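Local coordinates for N-terminal acetyltransferase-like protein (Chaetomium thermophilum, PDB 5NNP) that probably serves as the helical-repeat auxiliary subunit of an N-terminal acetyltransferase A complex, which acetylates the amino termini of proteins, at residues A[376-381]-A[394-399]; A[381-386]-A[418-423]; A[416-419]-A[425-428]; A[429-434]-A[445-450]; A[457-462]-A[498-503]. One frame throughout, in Å; residues are numbered along the deposited sequence.

Contact 1 of 5, residues A[376-381]-A[394-399]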
# COMPACT_ATOMS: atom_id res chain seq x y z
N TYR A 376 -16.63 26.45 15.20
CA TYR A 376 -15.86 25.74 14.19
C TYR A 376 -16.59 24.52 13.66
O TYR A 376 -16.47 24.18 12.48
CB TYR A 376 -14.50 25.31 14.75
CG TYR A 376 -13.61 24.66 13.72
CD1 TYR A 376 -13.21 25.35 12.59
CD2 TYR A 376 -13.16 23.36 13.89
CE1 TYR A 376 -12.39 24.76 11.65
CE2 TYR A 376 -12.34 22.77 12.95
CZ TYR A 376 -11.96 23.47 11.83
OH TYR A 376 -11.14 22.89 10.90
N TYR A 377 -17.34 23.84 14.53
CA TYR A 377 -18.14 22.69 14.11
C TYR A 377 -19.20 23.16 13.13
O TYR A 377 -19.46 22.52 12.10
CB TYR A 377 -18.79 21.97 15.29
CG TYR A 377 -19.59 20.74 14.87
CD1 TYR A 377 -20.89 20.86 14.36
CD2 TYR A 377 -19.05 19.47 14.98
CE1 TYR A 377 -21.61 19.74 13.98
CE2 TYR A 377 -19.75 18.35 14.60
CZ TYR A 377 -21.03 18.49 14.10
OH TYR A 377 -21.73 17.36 13.73
N LEU A 378 -19.83 24.27 13.48
CA LEU A 378 -20.90 24.79 12.64
C LEU A 378 -20.34 25.27 11.30
O LEU A 378 -21.00 25.15 10.27
CB LEU A 378 -21.63 25.91 13.36
CG LEU A 378 -22.59 25.41 14.45
CD1 LEU A 378 -22.93 26.51 15.43
CD2 LEU A 378 -23.84 24.84 13.80
N ALA A 379 -19.11 25.79 11.32
CA ALA A 379 -18.49 26.28 10.10
C ALA A 379 -18.33 25.13 9.13
O ALA A 379 -18.61 25.25 7.94
CB ALA A 379 -17.15 26.91 10.39
N GLN A 380 -17.89 24.01 9.67
CA GLN A 380 -17.63 22.83 8.86
C GLN A 380 -18.92 22.16 8.43
O GLN A 380 -19.01 21.66 7.31
CB GLN A 380 -16.74 21.87 9.63
CG GLN A 380 -15.31 22.34 9.62
CD GLN A 380 -14.40 21.38 10.29
OE1 GLN A 380 -14.51 21.12 11.49
NE2 GLN A 380 -13.48 20.83 9.52
N HIS A 381 -19.91 22.14 9.32
CA HIS A 381 -21.22 21.60 9.00
C HIS A 381 -21.75 22.19 7.70
O HIS A 381 -22.11 21.48 6.77
CB HIS A 381 -22.21 21.87 10.14
CG HIS A 381 -23.59 21.33 9.91
ND1 HIS A 381 -24.00 20.11 10.40
CD2 HIS A 381 -24.66 21.86 9.26
CE1 HIS A 381 -25.26 19.90 10.06
NE2 HIS A 381 -25.68 20.94 9.36
N LEU A 394 -19.30 30.68 6.09
CA LEU A 394 -18.42 31.84 6.17
C LEU A 394 -18.63 32.61 7.46
O LEU A 394 -17.66 32.95 8.14
CB LEU A 394 -18.65 32.77 4.98
CG LEU A 394 -17.44 32.99 4.08
CD1 LEU A 394 -17.69 34.15 3.15
CD2 LEU A 394 -16.17 33.18 4.90
N GLU A 395 -19.90 32.89 7.78
CA GLU A 395 -20.22 33.64 8.99
C GLU A 395 -19.67 32.95 10.22
O GLU A 395 -19.05 33.60 11.06
CB GLU A 395 -21.73 33.80 9.15
CG GLU A 395 -22.41 34.44 7.97
CD GLU A 395 -23.92 34.27 8.03
OE1 GLU A 395 -24.40 33.59 8.96
OE2 GLU A 395 -24.61 34.83 7.15
N TYR A 396 -19.89 31.64 10.32
CA TYR A 396 -19.45 30.88 11.49
C TYR A 396 -17.93 30.83 11.62
O TYR A 396 -17.40 30.94 12.73
CB TYR A 396 -19.99 29.45 11.44
CG TYR A 396 -21.44 29.31 11.84
CD1 TYR A 396 -21.86 29.61 13.13
CD2 TYR A 396 -22.38 28.86 10.94
CE1 TYR A 396 -23.20 29.47 13.49
CE2 TYR A 396 -23.70 28.73 11.29
CZ TYR A 396 -24.11 29.03 12.57
OH TYR A 396 -25.43 28.88 12.91
N VAL A 397 -17.22 30.68 10.51
CA VAL A 397 -15.77 30.63 10.59
C VAL A 397 -15.21 31.99 10.97
O VAL A 397 -14.23 32.08 11.71
CB VAL A 397 -15.12 30.15 9.27
CG1 VAL A 397 -13.61 30.21 9.35
CG2 VAL A 397 -15.55 28.72 8.98
N GLU A 398 -15.83 33.06 10.48
CA GLU A 398 -15.39 34.41 10.81
C GLU A 398 -15.58 34.72 12.30
O GLU A 398 -14.75 35.41 12.91
CB GLU A 398 -16.12 35.46 9.97
CG GLU A 398 -15.57 35.64 8.56
CD GLU A 398 -14.10 36.07 8.54
OE1 GLU A 398 -13.50 36.05 7.45
OE2 GLU A 398 -13.54 36.44 9.60
N LYS A 399 -16.67 34.24 12.88
CA LYS A 399 -16.92 34.44 14.30
C LYS A 399 -15.90 33.67 15.11
O LYS A 399 -15.44 34.13 16.15
CB LYS A 399 -18.33 34.00 14.68
CG LYS A 399 -19.42 34.97 14.24
CD LYS A 399 -20.66 34.81 15.08
CE LYS A 399 -21.84 35.62 14.53
NZ LYS A 399 -22.54 34.88 13.45
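Leu378 lies over a face of the Tyr396 ring where helices 369-381 and 390-403 pack as the antiparallel helix pair of a predicted tetratricopeptide (TPR) repeat, residues 374-407. The two short axes approach to 7.7 Å with their directions 155° apart, and the small Ala379, level with Tyr396 in the backbone register, allows this closeness: Ala379 CA lies 3.8 Å from Tyr396 CB. With CG anti to the carbonyl carbon (chi1 -78°), the Tyr396 ring is carried beside Leu378, which covers one of its faces. Leu378 meets it with CB, which stands 3.6 Å from the ring centroid and only 9° off the ring normal, a CH-pi contact centred on the face. Val397 flanks Ala379 through CG2, although the modelled spacing there is too short to be trusted. All four residues are buried, and the contact is apolar. Around it, Val397 also rests on Thr413 and Ile417 of helix 408-421, while Leu378 touches Glu347 of helix 336-352, so the pair is enclosed by helices earlier and later in the chain. The leucine branch runs from the ring centre outward until Leu378 CD1 sits 3.5 Å from Tyr396 CE1.

Contact 2 of 5, residues A[381-386]-A[418-423]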
# COMPACT_ATOMS: atom_id res chain seq x y z
N HIS A 381 -19.91 22.14 9.32
CA HIS A 381 -21.22 21.60 9.00
C HIS A 381 -21.75 22.19 7.70
O HIS A 381 -22.11 21.48 6.77
CB HIS A 381 -22.21 21.87 10.14
CG HIS A 381 -23.59 21.33 9.91
ND1 HIS A 381 -24.00 20.11 10.40
CD2 HIS A 381 -24.66 21.86 9.26
CE1 HIS A 381 -25.26 19.90 10.06
NE2 HIS A 381 -25.68 20.94 9.36
N TYR A 382 -21.77 23.51 7.64
CA TYR A 382 -22.35 24.21 6.52
C TYR A 382 -21.40 24.34 5.34
O TYR A 382 -21.75 24.88 4.30
CB TYR A 382 -22.84 25.57 6.98
CG TYR A 382 -24.04 25.42 7.87
CD1 TYR A 382 -25.28 25.08 7.34
CD2 TYR A 382 -23.93 25.60 9.24
CE1 TYR A 382 -26.39 24.93 8.15
CE2 TYR A 382 -25.03 25.46 10.06
CZ TYR A 382 -26.26 25.12 9.51
OH TYR A 382 -27.35 24.98 10.32
N ASN A 383 -20.18 23.82 5.51
CA ASN A 383 -19.25 23.73 4.40
C ASN A 383 -19.35 22.34 3.74
O ASN A 383 -19.03 22.16 2.57
CB ASN A 383 -17.84 23.99 4.87
CG ASN A 383 -16.89 24.29 3.74
OD1 ASN A 383 -17.30 24.79 2.68
ND2 ASN A 383 -15.62 23.97 3.94
N TYR A 384 -19.82 21.38 4.52
CA TYR A 384 -19.94 20.00 4.07
C TYR A 384 -21.01 19.87 2.98
O TYR A 384 -22.08 20.49 3.05
CB TYR A 384 -20.25 19.09 5.26
CG TYR A 384 -20.03 17.62 5.01
CD1 TYR A 384 -18.78 17.14 4.67
CD2 TYR A 384 -21.08 16.72 5.11
CE1 TYR A 384 -18.57 15.79 4.44
CE2 TYR A 384 -20.88 15.37 4.88
CZ TYR A 384 -19.62 14.92 4.55
OH TYR A 384 -19.42 13.58 4.32
N TYR A 385 -20.73 19.05 1.97
CA TYR A 385 -21.56 19.03 0.77
C TYR A 385 -22.95 18.47 1.05
O TYR A 385 -23.90 18.70 0.30
CB TYR A 385 -20.86 18.23 -0.33
CG TYR A 385 -20.88 16.74 -0.12
CD1 TYR A 385 -19.88 16.11 0.61
CD2 TYR A 385 -21.89 15.95 -0.67
CE1 TYR A 385 -19.89 14.73 0.79
CE2 TYR A 385 -21.92 14.58 -0.49
CZ TYR A 385 -20.92 13.98 0.24
OH TYR A 385 -20.95 12.61 0.42
N MET A 386 -23.07 17.73 2.15
CA MET A 386 -24.33 17.10 2.50
C MET A 386 -25.26 18.08 3.18
O MET A 386 -26.47 17.87 3.22
CB MET A 386 -24.08 15.88 3.40
CG MET A 386 -23.17 14.84 2.76
SD MET A 386 -23.80 13.17 2.98
CE MET A 386 -25.49 13.40 2.41
N PHE A 418 -13.92 29.20 0.45
CA PHE A 418 -13.59 29.95 -0.76
C PHE A 418 -13.46 29.01 -1.93
O PHE A 418 -14.06 29.23 -2.98
CB PHE A 418 -12.30 30.74 -0.57
CG PHE A 418 -12.44 31.91 0.35
CD1 PHE A 418 -13.67 32.54 0.49
CD2 PHE A 418 -11.36 32.37 1.08
CE1 PHE A 418 -13.81 33.62 1.33
CE2 PHE A 418 -11.49 33.44 1.93
CZ PHE A 418 -12.72 34.07 2.06
N LYS A 419 -12.66 27.96 -1.75
CA LYS A 419 -12.55 26.91 -2.75
C LYS A 419 -13.94 26.49 -3.27
O LYS A 419 -14.18 26.50 -4.48
CB LYS A 419 -11.82 25.68 -2.19
CG LYS A 419 -11.43 24.68 -3.27
CD LYS A 419 -11.00 23.35 -2.70
CE LYS A 419 -12.20 22.43 -2.52
NZ LYS A 419 -11.85 21.12 -1.89
N HIS A 420 -14.85 26.15 -2.36
CA HIS A 420 -16.19 25.73 -2.76
C HIS A 420 -16.96 26.85 -3.42
O HIS A 420 -17.81 26.60 -4.28
CB HIS A 420 -16.97 25.19 -1.57
CG HIS A 420 -16.42 23.92 -1.01
ND1 HIS A 420 -16.46 23.62 0.34
CD2 HIS A 420 -15.84 22.86 -1.61
CE1 HIS A 420 -15.91 22.43 0.54
NE2 HIS A 420 -15.53 21.95 -0.63
N GLN A 421 -16.69 28.09 -3.01
CA GLN A 421 -17.31 29.24 -3.69
C GLN A 421 -16.74 29.45 -5.08
O GLN A 421 -17.31 30.19 -5.90
CB GLN A 421 -17.15 30.51 -2.85
CG GLN A 421 -18.06 30.54 -1.63
CD GLN A 421 -17.83 31.76 -0.75
OE1 GLN A 421 -16.77 32.39 -0.80
NE2 GLN A 421 -18.81 32.09 0.07
N GLY A 422 -15.61 28.80 -5.36
CA GLY A 422 -14.98 28.84 -6.67
C GLY A 422 -13.83 29.83 -6.79
O GLY A 422 -13.22 29.97 -7.86
N ASP A 423 -13.54 30.52 -5.69
CA ASP A 423 -12.49 31.52 -5.67
C ASP A 423 -11.15 30.87 -5.31
O ASP A 423 -10.69 30.96 -4.16
CB ASP A 423 -12.83 32.65 -4.70
CG ASP A 423 -12.03 33.92 -4.96
OD1 ASP A 423 -10.97 33.85 -5.63
OD2 ASP A 423 -12.47 35.00 -4.50
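Asn383 and His420 come nearest in the backbone, their CA atoms 8.0 Å apart, where the loop following helix 369-381 passes the last turn of helix 408-421. That helix ends in a Schellman motif: Gly422 has positive phi, and Asp423 N bonds back to Phe418 O at 3.0 Å. Asp423 then takes the N-cap position of the next helix, its OD1 accepting from Lys426 N. The wide backbone gap is bridged by side chains alone. Asn383 extends with CG opposite its backbone N (chi1 -164°), which brings OD1 to the edge of the imidazole. His420 ND1 donates to Asn383 OD1 at 2.7 Å, a fairly straight bond (160°). OD1 lies in the ring plane, while the donor stands above the amide plane, and the two flat groups are turned 54° apart. A leucine here would remove the carbonyl acceptor and is likely to leave His420 ND1 without its mate and the ring less fixed in rotation. Leu390, at the start of helix 390-403, packs on both Asn383 and His420, and Asn383 O accepts from Arg388 NE, so the bond ties the loop between helices 369-381 and 390-403 to the end of helix 408-421.

Contact 3 of 5, residues A[416-419]-A[425-428]. With PO4 (phosphate ion), chain U.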
# COMPACT_ATOMS: atom_id res chain seq x y z
N ARG A 416 -11.21 26.69 2.50
CA ARG A 416 -11.93 25.60 1.84
C ARG A 416 -13.31 26.06 1.39
O ARG A 416 -13.84 25.58 0.39
CB ARG A 416 -12.05 24.39 2.78
CG ARG A 416 -12.71 23.18 2.16
CD ARG A 416 -12.72 21.99 3.12
NE ARG A 416 -11.40 21.39 3.28
CZ ARG A 416 -10.59 21.61 4.32
NH1 ARG A 416 -10.96 22.41 5.31
NH2 ARG A 416 -9.40 21.01 4.37
N ILE A 417 -13.87 27.01 2.13
CA ILE A 417 -15.16 27.60 1.77
C ILE A 417 -15.00 28.42 0.50
O ILE A 417 -15.82 28.34 -0.44
CB ILE A 417 -15.71 28.46 2.93
CG1 ILE A 417 -15.86 27.58 4.18
CG2 ILE A 417 -17.03 29.09 2.57
CD1 ILE A 417 -16.40 28.30 5.39
N PHE A 418 -13.92 29.20 0.45
CA PHE A 418 -13.59 29.95 -0.76
C PHE A 418 -13.46 29.01 -1.93
O PHE A 418 -14.06 29.23 -2.98
CB PHE A 418 -12.30 30.74 -0.57
CG PHE A 418 -12.44 31.91 0.35
CD1 PHE A 418 -13.67 32.54 0.49
CD2 PHE A 418 -11.36 32.37 1.08
CE1 PHE A 418 -13.81 33.62 1.33
CE2 PHE A 418 -11.49 33.44 1.93
CZ PHE A 418 -12.72 34.07 2.06
N LYS A 419 -12.66 27.96 -1.75
CA LYS A 419 -12.55 26.91 -2.75
C LYS A 419 -13.94 26.49 -3.27
O LYS A 419 -14.18 26.50 -4.48
CB LYS A 419 -11.82 25.68 -2.19
CG LYS A 419 -11.43 24.68 -3.27
CD LYS A 419 -11.00 23.35 -2.70
CE LYS A 419 -12.20 22.43 -2.52
NZ LYS A 419 -11.85 21.12 -1.89
N ALA A 425 -8.05 31.62 -6.23
CA ALA A 425 -7.07 32.62 -5.83
C ALA A 425 -7.18 32.92 -4.34
O ALA A 425 -6.22 32.76 -3.58
CB ALA A 425 -7.24 33.89 -6.63
N LYS A 426 -8.36 33.36 -3.93
CA LYS A 426 -8.63 33.65 -2.53
C LYS A 426 -8.34 32.43 -1.64
O LYS A 426 -7.83 32.57 -0.53
CB LYS A 426 -10.07 34.10 -2.35
CG LYS A 426 -10.29 35.10 -1.24
CD LYS A 426 -11.78 35.30 -1.00
CE LYS A 426 -12.07 36.60 -0.30
NZ LYS A 426 -12.02 37.73 -1.27
N ALA A 427 -8.66 31.24 -2.15
CA ALA A 427 -8.47 30.01 -1.39
C ALA A 427 -6.98 29.73 -1.16
O ALA A 427 -6.60 29.29 -0.08
CB ALA A 427 -9.14 28.84 -2.10
N ALA A 428 -6.14 29.97 -2.16
CA ALA A 428 -4.71 29.73 -2.01
C ALA A 428 -4.07 30.81 -1.12
O ALA A 428 -3.22 30.54 -0.29
CB ALA A 428 -4.02 29.66 -3.37
P PO4 U . -9.19 19.74 0.69
O1 PO4 U . -9.29 21.24 0.56
O2 PO4 U . -10.31 19.12 -0.11
O3 PO4 U . -7.86 19.24 0.16
O4 PO4 U . -9.31 19.37 2.15
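Phe418 and Lys426 pack across the tight turn joining helices 408-421 and 424-436, with a phosphate-binding basic patch on another side of the first helix. The lysine chain runs over one face of the phenyl ring: Lys426 CD lies 3.3 Å from the centroid of Phe418 and 6° off its normal, a CH-pi contact over the ring centre. Beyond CD the chain bends (chi4 80°), leaving the ammonium too distant for more than a weak cation-pi attraction. Ala427 packs between the two backbones, its CB 4.0 Å from Phe418 CB and 3.6 Å from Lys419 N. Arg416 points away from this interface and presents its guanidinium edge to the phosphate, probably acquired from the crystallisation liquor. Both NE (3.1 Å) and NH2 (2.8 Å) of Arg416 donate to phosphate O4, which lies near the guanidinium plane; this shared oxygen should limit rotation of the group. Lys419, bent at chi3, brings its NZ to 3.1 Å from phosphate O2 in a salt bridge, and Lys450 of helix 442-454 binds the same ion. Two consecutive antiparallel helices packed across a short turn are typical of TPR-like alpha solenoids, the family to which this region belongs.

Contact 4 of 5, residues A[429-434]-A[445-450]. With PO4 (phosphate ion), chain U.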
# COMPACT_ATOMS: atom_id res chain seq x y z
N GLU A 429 -4.49 32.05 -1.29
CA GLU A 429 -3.99 33.12 -0.43
C GLU A 429 -4.29 32.82 1.04
O GLU A 429 -3.44 32.99 1.90
CB GLU A 429 -4.57 34.46 -0.86
CG GLU A 429 -3.97 35.64 -0.10
CD GLU A 429 -4.57 36.99 -0.51
OE1 GLU A 429 -5.57 37.00 -1.27
OE2 GLU A 429 -4.04 38.03 -0.07
N THR A 430 -5.51 32.35 1.32
CA THR A 430 -5.93 32.09 2.70
C THR A 430 -5.28 30.85 3.30
O THR A 430 -4.92 30.83 4.48
CB THR A 430 -7.46 31.97 2.78
OG1 THR A 430 -8.05 33.25 2.51
CG2 THR A 430 -7.90 31.52 4.16
N MET A 431 -5.12 29.80 2.50
CA MET A 431 -4.49 28.59 3.01
C MET A 431 -3.04 28.87 3.31
O MET A 431 -2.49 28.35 4.27
CB MET A 431 -4.59 27.45 2.01
CG MET A 431 -4.25 26.10 2.61
SD MET A 431 -5.44 25.53 3.85
CE MET A 431 -6.81 25.02 2.81
N ASP A 432 -2.41 29.70 2.49
CA ASP A 432 -1.02 30.03 2.71
C ASP A 432 -0.90 30.85 3.98
O ASP A 432 0.05 30.68 4.74
CB ASP A 432 -0.42 30.79 1.53
CG ASP A 432 1.08 30.97 1.66
OD1 ASP A 432 1.82 29.99 1.41
OD2 ASP A 432 1.53 32.09 2.01
N TYR A 433 -1.86 31.74 4.23
CA TYR A 433 -1.83 32.49 5.48
C TYR A 433 -1.91 31.50 6.64
O TYR A 433 -1.16 31.61 7.61
CB TYR A 433 -2.96 33.52 5.55
CG TYR A 433 -3.03 34.26 6.87
CD1 TYR A 433 -2.13 35.27 7.17
CD2 TYR A 433 -3.97 33.92 7.82
CE1 TYR A 433 -2.17 35.94 8.38
CE2 TYR A 433 -4.02 34.59 9.04
CZ TYR A 433 -3.12 35.59 9.31
OH TYR A 433 -3.18 36.25 10.52
N ALA A 434 -2.81 30.53 6.54
CA ALA A 434 -2.95 29.50 7.57
C ALA A 434 -1.61 28.81 7.83
O ALA A 434 -1.25 28.54 8.98
CB ALA A 434 -4.01 28.49 7.16
N ASN A 445 1.51 22.89 5.49
CA ASN A 445 2.37 23.25 4.37
C ASN A 445 1.91 22.53 3.10
O ASN A 445 1.84 23.13 2.02
CB ASN A 445 3.83 22.93 4.67
CG ASN A 445 4.76 23.28 3.51
OD1 ASN A 445 4.92 22.50 2.58
ND2 ASN A 445 5.39 24.45 3.57
N SER A 446 1.58 21.24 3.23
CA SER A 446 1.12 20.44 2.10
C SER A 446 -0.21 20.95 1.52
O SER A 446 -0.41 20.93 0.31
CB SER A 446 0.97 18.97 2.51
OG SER A 446 2.21 18.44 2.95
N LYS A 447 -1.11 21.38 2.39
CA LYS A 447 -2.38 21.96 1.97
C LYS A 447 -2.19 23.23 1.14
O LYS A 447 -2.85 23.43 0.11
CB LYS A 447 -3.22 22.27 3.20
CG LYS A 447 -4.22 21.22 3.52
CD LYS A 447 -5.35 21.28 2.53
CE LYS A 447 -6.30 20.12 2.75
NZ LYS A 447 -5.73 18.83 2.26
N ALA A 448 -1.28 24.08 1.59
CA ALA A 448 -1.06 25.35 0.91
C ALA A 448 -0.52 25.08 -0.49
O ALA A 448 -1.03 25.61 -1.48
CB ALA A 448 -0.12 26.25 1.72
N ALA A 449 0.50 24.24 -0.58
CA ALA A 449 1.05 23.85 -1.88
C ALA A 449 -0.03 23.29 -2.82
O ALA A 449 -0.05 23.61 -4.01
CB ALA A 449 2.16 22.84 -1.70
N LYS A 450 -0.91 22.46 -2.29
CA LYS A 450 -1.95 21.84 -3.09
C LYS A 450 -2.88 22.91 -3.63
O LYS A 450 -3.18 22.95 -4.83
CB LYS A 450 -2.74 20.82 -2.27
CG LYS A 450 -3.92 20.19 -3.01
CD LYS A 450 -4.82 19.41 -2.06
CE LYS A 450 -6.02 18.80 -2.76
NZ LYS A 450 -6.72 17.82 -1.87
P PO4 U . -9.19 19.74 0.69
O1 PO4 U . -9.29 21.24 0.56
O2 PO4 U . -10.31 19.12 -0.11
O3 PO4 U . -7.86 19.24 0.16
O4 PO4 U . -9.31 19.37 2.15
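Phosphate O3 is gripped by two lysines of helix 442-454: Lys450 NZ donates to it at 2.7 Å and Lys447 NZ, more weakly, at 3.0 Å. Lys450 gets there with an extended chain, whereas Lys447 doubles round at chi2 and chi4, its NZ also bonding a glycerol. The stem of Lys447 belongs to the packing against helix 424-436, which runs at 162° to helix 442-454 with the short axes 8.4 Å apart. On the side of helix 424-436 Met431 supplies most of the packing. Its CG, anti to the backbone N (chi1 -166°), lies 3.7 Å from Ala448 CA; the chain then folds at chi2 and chi3, placing SD 4.0 Å from Lys447 CB and bringing CE obliquely against Lys447 CD. On the other flank Ala448 CB sits 4.0 Å from Asp432 CA, while the Asp432 carboxylate pairs with Arg435. A glutamate in place of Lys447 would probably repel the phosphate, leave O3 with one lysine and take away the outer methylenes that meet Met431 CE. Arg416 and Lys419 of helix 408-421 hold the same ion, so this contact joins apolar packing to a basic pocket suited to an anion, whose charge probably offsets the basic groups.

Contact 5 of 5, residues A[457-462]-A[498-503]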
# COMPACT_ATOMS: atom_id res chain seq x y z
N GLU A 457 -0.46 27.60 -9.75
CA GLU A 457 0.81 28.25 -9.44
C GLU A 457 1.91 27.24 -9.11
O GLU A 457 2.36 27.16 -7.97
CB GLU A 457 0.66 29.23 -8.28
CG GLU A 457 -0.18 30.45 -8.59
CD GLU A 457 -0.45 31.26 -7.34
OE1 GLU A 457 0.33 32.20 -7.07
OE2 GLU A 457 -1.42 30.95 -6.63
N ASN A 458 2.36 26.49 -10.12
CA ASN A 458 3.30 25.40 -9.89
C ASN A 458 4.58 25.82 -9.21
O ASN A 458 5.01 25.24 -8.21
CB ASN A 458 3.64 24.72 -11.22
CG ASN A 458 2.41 24.19 -11.92
OD1 ASN A 458 1.53 24.95 -12.33
ND2 ASN A 458 2.33 22.88 -12.04
N GLU A 459 5.21 26.85 -9.76
CA GLU A 459 6.52 27.27 -9.29
C GLU A 459 6.44 27.77 -7.84
O GLU A 459 7.35 27.52 -7.04
CB GLU A 459 7.10 28.32 -10.24
CG GLU A 459 6.05 29.17 -10.91
CD GLU A 459 5.63 28.65 -12.28
OE1 GLU A 459 4.43 28.35 -12.44
OE2 GLU A 459 6.48 28.58 -13.19
N LYS A 460 5.34 28.44 -7.51
CA LYS A 460 5.09 28.84 -6.13
C LYS A 460 4.87 27.62 -5.24
O LYS A 460 5.47 27.51 -4.17
CB LYS A 460 3.88 29.76 -6.04
CG LYS A 460 3.69 30.48 -4.71
CD LYS A 460 2.45 31.36 -4.82
CE LYS A 460 2.49 32.61 -4.00
NZ LYS A 460 1.42 33.50 -4.52
N ALA A 461 4.00 26.70 -5.68
CA ALA A 461 3.70 25.52 -4.87
C ALA A 461 4.97 24.74 -4.54
O ALA A 461 5.16 24.31 -3.41
CB ALA A 461 2.70 24.62 -5.57
N LEU A 462 5.85 24.61 -5.53
CA LEU A 462 7.11 23.91 -5.36
C LEU A 462 8.01 24.62 -4.33
O LEU A 462 8.78 23.97 -3.62
CB LEU A 462 7.83 23.78 -6.71
CG LEU A 462 9.08 22.89 -6.78
CD1 LEU A 462 8.82 21.51 -6.23
CD2 LEU A 462 9.63 22.78 -8.21
N GLN A 498 -0.61 20.45 -17.05
CA GLN A 498 -1.48 20.11 -18.17
C GLN A 498 -2.47 21.24 -18.38
O GLN A 498 -2.71 21.63 -19.51
CB GLN A 498 -2.20 18.79 -17.92
CG GLN A 498 -2.99 18.27 -19.10
CD GLN A 498 -3.44 16.83 -18.88
OE1 GLN A 498 -2.78 16.05 -18.19
NE2 GLN A 498 -4.57 16.48 -19.47
N ARG A 499 -3.02 21.77 -17.29
CA ARG A 499 -3.98 22.86 -17.37
C ARG A 499 -3.38 24.13 -17.96
O ARG A 499 -4.10 24.99 -18.48
CB ARG A 499 -4.56 23.18 -15.99
CG ARG A 499 -5.59 22.20 -15.49
CD ARG A 499 -6.36 22.76 -14.31
NE ARG A 499 -5.53 22.96 -13.12
CZ ARG A 499 -5.24 22.00 -12.24
NH1 ARG A 499 -5.71 20.78 -12.42
NH2 ARG A 499 -4.48 22.28 -11.18
N ARG A 500 -2.06 24.26 -17.85
CA ARG A 500 -1.38 25.44 -18.36
C ARG A 500 -0.94 25.23 -19.79
O ARG A 500 -0.41 26.13 -20.44
CB ARG A 500 -0.19 25.79 -17.48
CG ARG A 500 -0.59 26.22 -16.10
CD ARG A 500 0.60 26.26 -15.17
NE ARG A 500 1.61 27.22 -15.59
CZ ARG A 500 2.59 27.66 -14.80
NH1 ARG A 500 2.68 27.21 -13.56
NH2 ARG A 500 3.48 28.53 -15.25
N GLY A 501 -1.15 24.01 -20.29
CA GLY A 501 -0.77 23.68 -21.65
C GLY A 501 0.61 23.06 -21.79
O GLY A 501 1.08 22.89 -22.90
N ASN A 502 1.26 22.73 -20.68
CA ASN A 502 2.63 22.21 -20.73
C ASN A 502 2.65 20.68 -20.83
O ASN A 502 2.97 19.98 -19.85
CB ASN A 502 3.43 22.67 -19.50
CG ASN A 502 4.94 22.60 -19.73
OD1 ASN A 502 5.43 21.72 -20.44
ND2 ASN A 502 5.68 23.52 -19.11
N THR A 503 2.33 20.18 -22.01
CA THR A 503 2.23 18.74 -22.25
C THR A 503 3.50 18.00 -21.82
O THR A 503 3.42 16.89 -21.32
CB THR A 503 1.95 18.45 -23.75
OG1 THR A 503 0.90 19.30 -24.19
CG2 THR A 503 1.53 17.01 -23.97
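Arg500 reaches across to Asn458 and Glu459 at the start of helix 458-465, and the segment that carries it begins at the end of helix 487-499. Gln498 comes first; its OE1 bonds Tyr510 OH, and its carbonyl accepts from Gly501 N in the last turn. Arg499 follows and is held by residues just ahead of helix 458-465 and in helix 442-454, with NE on Asn456 OD1 and NH2 on Leu453 O. Arg500 makes the direct contact. Its chain leaves with CG beside the backbone N (chi1 -66°) and bends at chi3, which delivers the guanidinium edge to two acceptors. NH1 of Arg500 donates to Asn458 OD1 at 2.8 Å with an angle of 153°; the oxygen lies close to the guanidinium plane, but the donor stands above the amide plane, and the two groups are turned 60° apart. Glu459 OE1 forms a salt bridge with the same guanidinium, including a weak bond from Arg500 NH2 at 3.0 Å, while the still shorter modelled approach to NH1 is doubtful at this resolution. Gly501, with positive phi, ends the helix in a Schellman motif. Asn502 then sits at the centre of an inverse gamma turn and caps the next helix, its OD1 accepting from Leu505 N, and Thr503 opens that helix and packs on Leu566 and Met570 of helix 554-572. Asn458 ND2 bonds Asp493 OD1, so the Asn458 amide reaches helix 487-499 through ND2 and the turn just after it through OD1, with Leu453 of helix 442-454 packed against Asn458.

Contacts 1 to 4 follow a run of successive helices from 369-381 to 442-454; contact 5 lies further on, between helix 458-465 and the end of helix 487-499, with helix 476-483 between them in the chain. Contacts 2 and 3 share helix 408-421, with centres 9 Å apart, and contacts 3 and 4 share helix 424-436, with centres 10 Å apart. Contacts 1 and 2 alternate along the sequence and share His381, whereas the centre of contact 5 is 32 Å from that of contact 1. Contacts 3 and 4 meet at one phosphate, and contact 4 touches contact 5 through Ala449 and Ala461. Side-by-side packing of sequential helices builds an alpha solenoid, consistent with a scaffolding auxiliary subunit.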